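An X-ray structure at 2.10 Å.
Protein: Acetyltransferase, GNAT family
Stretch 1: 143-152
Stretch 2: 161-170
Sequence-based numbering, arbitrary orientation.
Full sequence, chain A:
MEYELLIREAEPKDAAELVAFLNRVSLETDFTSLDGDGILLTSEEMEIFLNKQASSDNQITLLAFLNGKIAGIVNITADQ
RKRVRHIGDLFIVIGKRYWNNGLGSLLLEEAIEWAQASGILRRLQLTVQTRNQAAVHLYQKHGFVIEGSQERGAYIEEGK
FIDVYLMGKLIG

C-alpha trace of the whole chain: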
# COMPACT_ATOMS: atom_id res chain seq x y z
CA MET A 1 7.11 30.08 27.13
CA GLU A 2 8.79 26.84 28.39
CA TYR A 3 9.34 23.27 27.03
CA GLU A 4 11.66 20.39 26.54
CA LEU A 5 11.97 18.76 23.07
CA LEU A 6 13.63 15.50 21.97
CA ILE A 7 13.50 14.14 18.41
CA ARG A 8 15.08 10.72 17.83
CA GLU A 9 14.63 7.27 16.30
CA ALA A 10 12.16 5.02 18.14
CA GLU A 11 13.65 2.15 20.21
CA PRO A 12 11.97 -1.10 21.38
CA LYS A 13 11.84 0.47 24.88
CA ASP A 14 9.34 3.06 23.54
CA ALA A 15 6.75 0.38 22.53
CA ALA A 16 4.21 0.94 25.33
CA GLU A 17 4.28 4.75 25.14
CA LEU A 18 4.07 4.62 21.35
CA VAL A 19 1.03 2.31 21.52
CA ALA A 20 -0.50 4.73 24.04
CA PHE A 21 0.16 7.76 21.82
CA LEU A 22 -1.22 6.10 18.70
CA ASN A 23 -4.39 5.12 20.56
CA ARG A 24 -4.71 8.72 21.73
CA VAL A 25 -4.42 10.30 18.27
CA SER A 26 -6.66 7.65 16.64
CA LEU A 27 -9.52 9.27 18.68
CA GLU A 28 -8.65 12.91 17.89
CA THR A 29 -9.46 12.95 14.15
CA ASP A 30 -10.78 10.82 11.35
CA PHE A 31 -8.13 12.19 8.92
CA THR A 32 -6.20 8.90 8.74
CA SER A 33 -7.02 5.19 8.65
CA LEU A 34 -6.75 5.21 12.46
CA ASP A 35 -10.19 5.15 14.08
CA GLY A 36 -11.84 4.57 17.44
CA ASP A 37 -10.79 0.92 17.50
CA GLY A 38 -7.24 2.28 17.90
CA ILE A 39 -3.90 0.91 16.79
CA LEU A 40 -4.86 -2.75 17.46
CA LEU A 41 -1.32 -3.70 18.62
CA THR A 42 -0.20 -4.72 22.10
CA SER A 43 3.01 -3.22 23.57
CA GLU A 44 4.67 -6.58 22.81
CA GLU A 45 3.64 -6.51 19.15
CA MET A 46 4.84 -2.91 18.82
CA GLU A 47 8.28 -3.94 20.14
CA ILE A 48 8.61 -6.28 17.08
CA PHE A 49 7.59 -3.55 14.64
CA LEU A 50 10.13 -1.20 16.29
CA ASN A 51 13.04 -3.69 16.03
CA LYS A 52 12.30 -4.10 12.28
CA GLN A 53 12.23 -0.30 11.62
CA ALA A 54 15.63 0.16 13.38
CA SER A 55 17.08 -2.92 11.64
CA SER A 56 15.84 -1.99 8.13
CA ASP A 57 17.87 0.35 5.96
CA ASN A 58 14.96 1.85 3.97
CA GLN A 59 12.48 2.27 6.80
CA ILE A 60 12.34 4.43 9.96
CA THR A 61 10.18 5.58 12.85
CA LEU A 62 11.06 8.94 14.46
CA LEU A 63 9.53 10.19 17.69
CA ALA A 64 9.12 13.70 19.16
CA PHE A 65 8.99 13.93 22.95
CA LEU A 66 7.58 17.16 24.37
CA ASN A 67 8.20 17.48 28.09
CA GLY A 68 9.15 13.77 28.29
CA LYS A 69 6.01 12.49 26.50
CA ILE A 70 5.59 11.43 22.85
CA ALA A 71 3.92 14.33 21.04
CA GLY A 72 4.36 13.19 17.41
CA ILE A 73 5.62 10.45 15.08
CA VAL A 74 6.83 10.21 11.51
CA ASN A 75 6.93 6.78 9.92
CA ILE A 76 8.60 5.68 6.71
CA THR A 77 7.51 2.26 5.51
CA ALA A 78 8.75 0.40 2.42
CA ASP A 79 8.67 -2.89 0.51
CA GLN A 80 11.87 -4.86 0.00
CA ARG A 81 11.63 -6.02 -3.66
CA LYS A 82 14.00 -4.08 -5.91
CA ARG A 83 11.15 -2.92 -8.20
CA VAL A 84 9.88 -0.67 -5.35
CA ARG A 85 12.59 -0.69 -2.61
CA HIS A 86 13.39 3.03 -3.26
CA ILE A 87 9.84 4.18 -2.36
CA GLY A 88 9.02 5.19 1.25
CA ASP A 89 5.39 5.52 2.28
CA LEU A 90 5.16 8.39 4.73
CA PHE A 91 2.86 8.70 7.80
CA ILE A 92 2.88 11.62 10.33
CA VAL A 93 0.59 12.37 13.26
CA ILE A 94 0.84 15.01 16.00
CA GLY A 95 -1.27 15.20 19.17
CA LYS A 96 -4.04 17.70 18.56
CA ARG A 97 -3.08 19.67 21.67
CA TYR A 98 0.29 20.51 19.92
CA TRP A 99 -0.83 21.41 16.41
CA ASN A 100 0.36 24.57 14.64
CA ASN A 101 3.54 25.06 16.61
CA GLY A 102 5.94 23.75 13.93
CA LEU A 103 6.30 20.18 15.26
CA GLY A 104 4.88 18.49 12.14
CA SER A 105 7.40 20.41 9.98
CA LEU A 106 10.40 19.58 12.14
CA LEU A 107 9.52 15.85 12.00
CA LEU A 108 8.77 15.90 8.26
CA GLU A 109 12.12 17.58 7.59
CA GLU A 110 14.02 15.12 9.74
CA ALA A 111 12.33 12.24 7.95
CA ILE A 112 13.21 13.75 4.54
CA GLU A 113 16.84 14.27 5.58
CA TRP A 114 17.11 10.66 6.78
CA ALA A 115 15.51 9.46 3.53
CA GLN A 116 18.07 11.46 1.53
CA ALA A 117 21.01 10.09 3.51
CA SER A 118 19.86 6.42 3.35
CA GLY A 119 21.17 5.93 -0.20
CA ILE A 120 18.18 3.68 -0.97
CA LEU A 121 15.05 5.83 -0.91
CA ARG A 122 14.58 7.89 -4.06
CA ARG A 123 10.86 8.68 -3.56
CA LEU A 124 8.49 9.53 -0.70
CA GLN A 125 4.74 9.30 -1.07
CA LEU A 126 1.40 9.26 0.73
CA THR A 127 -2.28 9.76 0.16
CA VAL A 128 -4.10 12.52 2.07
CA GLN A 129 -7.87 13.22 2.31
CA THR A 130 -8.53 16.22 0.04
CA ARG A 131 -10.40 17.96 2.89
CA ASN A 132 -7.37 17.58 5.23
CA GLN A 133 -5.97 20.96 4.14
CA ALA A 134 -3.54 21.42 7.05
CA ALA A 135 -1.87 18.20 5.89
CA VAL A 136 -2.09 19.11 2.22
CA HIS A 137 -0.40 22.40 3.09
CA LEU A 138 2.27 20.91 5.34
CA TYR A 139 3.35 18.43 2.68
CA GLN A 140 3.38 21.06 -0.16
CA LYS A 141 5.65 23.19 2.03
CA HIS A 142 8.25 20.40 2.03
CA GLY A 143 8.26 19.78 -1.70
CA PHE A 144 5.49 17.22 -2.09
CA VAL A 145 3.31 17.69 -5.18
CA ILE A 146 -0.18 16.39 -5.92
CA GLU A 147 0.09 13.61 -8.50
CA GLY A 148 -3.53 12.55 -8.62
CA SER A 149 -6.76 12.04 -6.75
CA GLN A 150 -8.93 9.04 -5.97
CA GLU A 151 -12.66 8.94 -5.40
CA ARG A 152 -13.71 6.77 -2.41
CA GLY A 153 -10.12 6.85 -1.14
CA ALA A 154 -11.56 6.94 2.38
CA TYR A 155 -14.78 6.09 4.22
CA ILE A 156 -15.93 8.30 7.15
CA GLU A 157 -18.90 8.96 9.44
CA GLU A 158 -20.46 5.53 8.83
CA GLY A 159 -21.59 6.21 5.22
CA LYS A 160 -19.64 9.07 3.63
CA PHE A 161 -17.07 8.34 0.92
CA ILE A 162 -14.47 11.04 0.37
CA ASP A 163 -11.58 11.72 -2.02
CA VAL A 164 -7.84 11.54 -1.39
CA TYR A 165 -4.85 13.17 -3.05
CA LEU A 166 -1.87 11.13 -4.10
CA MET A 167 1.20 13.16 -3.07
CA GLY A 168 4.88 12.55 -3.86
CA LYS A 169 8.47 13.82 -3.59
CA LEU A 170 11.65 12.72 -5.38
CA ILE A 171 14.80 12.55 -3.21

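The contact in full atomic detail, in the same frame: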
# COMPACT_ATOMS: atom_id res chain seq x y z
N GLY A 143 7.91 20.22 -0.35
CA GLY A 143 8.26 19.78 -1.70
C GLY A 143 7.45 18.63 -2.26
O GLY A 143 7.76 18.12 -3.32
N PHE A 144 6.39 18.23 -1.57
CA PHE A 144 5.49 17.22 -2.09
C PHE A 144 4.51 17.86 -3.07
O PHE A 144 3.95 18.88 -2.78
CB PHE A 144 4.72 16.56 -0.97
CG PHE A 144 5.52 15.56 -0.18
CD1 PHE A 144 5.35 14.19 -0.39
CD2 PHE A 144 6.44 15.98 0.76
CE1 PHE A 144 6.08 13.27 0.32
CE2 PHE A 144 7.18 15.07 1.46
CZ PHE A 144 7.00 13.70 1.24
N VAL A 145 4.26 17.20 -4.19
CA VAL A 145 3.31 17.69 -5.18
C VAL A 145 2.14 16.71 -5.31
O VAL A 145 2.30 15.51 -5.03
CB VAL A 145 4.02 17.87 -6.52
CG1 VAL A 145 5.23 18.82 -6.35
CG2 VAL A 145 4.46 16.54 -7.07
N ILE A 146 0.99 17.21 -5.71
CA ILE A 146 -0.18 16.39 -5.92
C ILE A 146 -0.07 15.73 -7.30
O ILE A 146 0.08 16.39 -8.31
CB ILE A 146 -1.51 17.20 -5.79
CG1 ILE A 146 -1.65 17.69 -4.34
CG2 ILE A 146 -2.70 16.35 -6.21
CD1 ILE A 146 -2.59 18.79 -4.12
N GLU A 147 -0.12 14.41 -7.31
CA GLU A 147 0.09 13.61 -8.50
C GLU A 147 -1.18 12.98 -9.01
O GLU A 147 -1.16 12.25 -10.00
CB GLU A 147 1.07 12.48 -8.15
CG GLU A 147 2.44 13.04 -7.83
CD GLU A 147 3.34 12.06 -7.14
OE1 GLU A 147 2.84 11.20 -6.37
OE2 GLU A 147 4.57 12.16 -7.38
N GLY A 148 -2.29 13.22 -8.31
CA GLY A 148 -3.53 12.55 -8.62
C GLY A 148 -4.55 12.65 -7.51
O GLY A 148 -4.27 13.17 -6.43
N SER A 149 -5.73 12.12 -7.77
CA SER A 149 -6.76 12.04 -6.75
C SER A 149 -7.66 10.87 -7.03
O SER A 149 -7.80 10.44 -8.20
CB SER A 149 -7.55 13.35 -6.64
OG SER A 149 -8.45 13.48 -7.70
N GLN A 150 -8.21 10.31 -5.95
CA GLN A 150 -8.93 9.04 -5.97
C GLN A 150 -10.26 9.20 -5.21
O GLN A 150 -10.32 9.56 -4.03
CB GLN A 150 -8.06 7.90 -5.40
CG GLN A 150 -6.87 7.57 -6.34
CD GLN A 150 -5.95 6.50 -5.86
OE1 GLN A 150 -5.72 6.37 -4.67
NE2 GLN A 150 -5.41 5.72 -6.78
N GLU A 151 -11.32 8.94 -5.95
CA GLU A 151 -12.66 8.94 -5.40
C GLU A 151 -12.88 7.65 -4.55
O GLU A 151 -12.45 6.58 -4.92
CB GLU A 151 -13.63 9.05 -6.57
CG GLU A 151 -14.98 9.54 -6.18
CD GLU A 151 -15.89 9.79 -7.40
OE1 GLU A 151 -17.14 9.79 -7.21
OE2 GLU A 151 -15.36 9.94 -8.53
N ARG A 152 -13.55 7.80 -3.41
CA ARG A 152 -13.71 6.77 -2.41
C ARG A 152 -12.36 6.31 -1.85
O ARG A 152 -12.22 5.16 -1.51
CB ARG A 152 -14.50 5.57 -2.95
CG ARG A 152 -15.77 5.96 -3.66
CD ARG A 152 -16.59 4.79 -4.05
NE ARG A 152 -17.88 5.25 -4.57
CZ ARG A 152 -18.81 4.48 -5.13
NH1 ARG A 152 -18.63 3.18 -5.29
NH2 ARG A 152 -19.94 5.04 -5.56
N PHE A 161 -18.31 8.46 1.69
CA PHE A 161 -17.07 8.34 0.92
C PHE A 161 -16.48 9.69 0.56
O PHE A 161 -17.19 10.60 0.17
CB PHE A 161 -17.29 7.53 -0.34
CG PHE A 161 -17.66 6.12 -0.07
CD1 PHE A 161 -16.69 5.20 0.24
CD2 PHE A 161 -18.99 5.70 -0.14
CE1 PHE A 161 -17.02 3.90 0.49
CE2 PHE A 161 -19.32 4.40 0.09
CZ PHE A 161 -18.33 3.50 0.42
N ILE A 162 -15.17 9.80 0.70
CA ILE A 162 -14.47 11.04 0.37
C ILE A 162 -13.23 10.74 -0.48
O ILE A 162 -12.70 9.61 -0.49
CB ILE A 162 -14.06 11.84 1.64
CG1 ILE A 162 -13.06 11.06 2.51
CG2 ILE A 162 -15.29 12.28 2.47
CD1 ILE A 162 -12.54 11.89 3.67
N ASP A 163 -12.76 11.78 -1.16
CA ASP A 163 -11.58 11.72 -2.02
C ASP A 163 -10.28 11.93 -1.25
O ASP A 163 -10.22 12.63 -0.23
CB ASP A 163 -11.62 12.81 -3.12
CG ASP A 163 -12.74 12.59 -4.15
OD1 ASP A 163 -13.86 12.22 -3.79
OD2 ASP A 163 -12.50 12.82 -5.35
N VAL A 164 -9.22 11.36 -1.83
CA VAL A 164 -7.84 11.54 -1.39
C VAL A 164 -6.95 12.07 -2.52
O VAL A 164 -7.19 11.81 -3.68
CB VAL A 164 -7.25 10.24 -0.81
CG1 VAL A 164 -8.06 9.79 0.41
CG2 VAL A 164 -7.16 9.08 -1.86
N TYR A 165 -5.93 12.83 -2.15
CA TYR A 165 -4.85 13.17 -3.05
C TYR A 165 -3.76 12.13 -2.90
O TYR A 165 -3.47 11.66 -1.81
CB TYR A 165 -4.26 14.55 -2.72
CG TYR A 165 -5.14 15.74 -3.15
CD1 TYR A 165 -5.62 15.85 -4.47
CD2 TYR A 165 -5.44 16.77 -2.25
CE1 TYR A 165 -6.41 16.94 -4.87
CE2 TYR A 165 -6.21 17.87 -2.63
CZ TYR A 165 -6.70 17.95 -3.95
OH TYR A 165 -7.47 19.02 -4.36
N LEU A 166 -3.18 11.77 -4.02
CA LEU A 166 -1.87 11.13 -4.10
C LEU A 166 -0.79 12.20 -4.11
O LEU A 166 -0.84 13.11 -4.96
CB LEU A 166 -1.78 10.38 -5.43
CG LEU A 166 -2.82 9.32 -5.76
CD1 LEU A 166 -2.74 9.01 -7.29
CD2 LEU A 166 -2.54 8.10 -4.89
N MET A 167 0.14 12.14 -3.16
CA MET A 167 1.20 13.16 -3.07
C MET A 167 2.58 12.49 -3.06
O MET A 167 2.78 11.41 -2.48
CB MET A 167 1.03 13.98 -1.79
CG MET A 167 -0.32 14.72 -1.62
SD MET A 167 -0.30 16.03 -0.39
CE MET A 167 0.84 17.14 -1.18
N GLY A 168 3.55 13.14 -3.70
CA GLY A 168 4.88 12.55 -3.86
C GLY A 168 6.03 13.53 -3.90
O GLY A 168 5.83 14.68 -4.21
N LYS A 169 7.23 13.05 -3.55
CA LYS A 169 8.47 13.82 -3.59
C LYS A 169 9.65 12.95 -4.01
O LYS A 169 9.84 11.84 -3.47
CB LYS A 169 8.75 14.42 -2.22
CG LYS A 169 9.96 15.35 -2.17
CD LYS A 169 10.39 15.63 -0.75
CE LYS A 169 11.62 16.51 -0.71
NZ LYS A 169 11.31 17.93 -1.01
N LEU A 170 10.43 13.42 -4.98
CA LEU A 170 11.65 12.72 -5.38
C LEU A 170 12.80 13.18 -4.50
O LEU A 170 12.89 14.35 -4.19
CB LEU A 170 12.00 12.96 -6.84
CG LEU A 170 10.91 12.61 -7.85
CD1 LEU A 170 11.38 12.88 -9.29
CD2 LEU A 170 10.44 11.18 -7.67
O HOH W 1 -15.17 9.97 -2.80

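The two stretches pair as antiparallel strands, their N-to-C directions 156° apart, and bury 1061 Å² between them. Phe 161 directs its CA-to-CB bond toward stretch 1. Arg 152 CD lies over one face of the Phe 161 ring, and Arg 152 CB approaches Phe 161 CD1 at 3.9 Å; Arg 152 CZ is 5.4 Å from the centroid of the Phe 161 ring, so any cation-pi attraction is weak. At Asp 163 a water closes the gap to the turning chain, accepting from Arg 152 N and donating to Asp 163 OD1, each at 2.8 Å.

Regular pairing is clear at Val 164, which exchanges two backbone hydrogen bonds with Gln 150: Gln 150 N to Val 164 O at 2.9 Å and Val 164 N to Gln 150 O at 3.0 Å. Their side chains share a face of the sheet, and Gln 150 CB packs 3.8 Å from Val 164 CG2. On the other face, Tyr 165 receives Ile 146 CD1 over its ring, 3.9 Å from the centroid and nearly on the ring normal.

At Leu 166 the pairing shifts by a residue. Leu 166 O accepts from Glu 147 N (2.8 Å, nearly linear), whereas Leu 166 N donates to Gly 148 O (3.0 Å), so two consecutive residues of stretch 1 face one leucine. A CB on Gly 148 would lie 2.7 Å from Leu 166 CD1. Met 167 follows opposite Ile 146, with Met 167 CE 3.9 Å from Phe 144 CB.

Gly 168 restores the two-bond pattern with Val 145: Val 145 N to Gly 168 O and Gly 168 N to Val 145 O, both 3.0 Å. A CB here would clash with Glu 147 OE2. Finally, Lys 169 lays CB over the Phe 144 ring, 3.7 Å from its centroid, while Lys 169 NZ reaches 3.6 Å from Gly 143 CA.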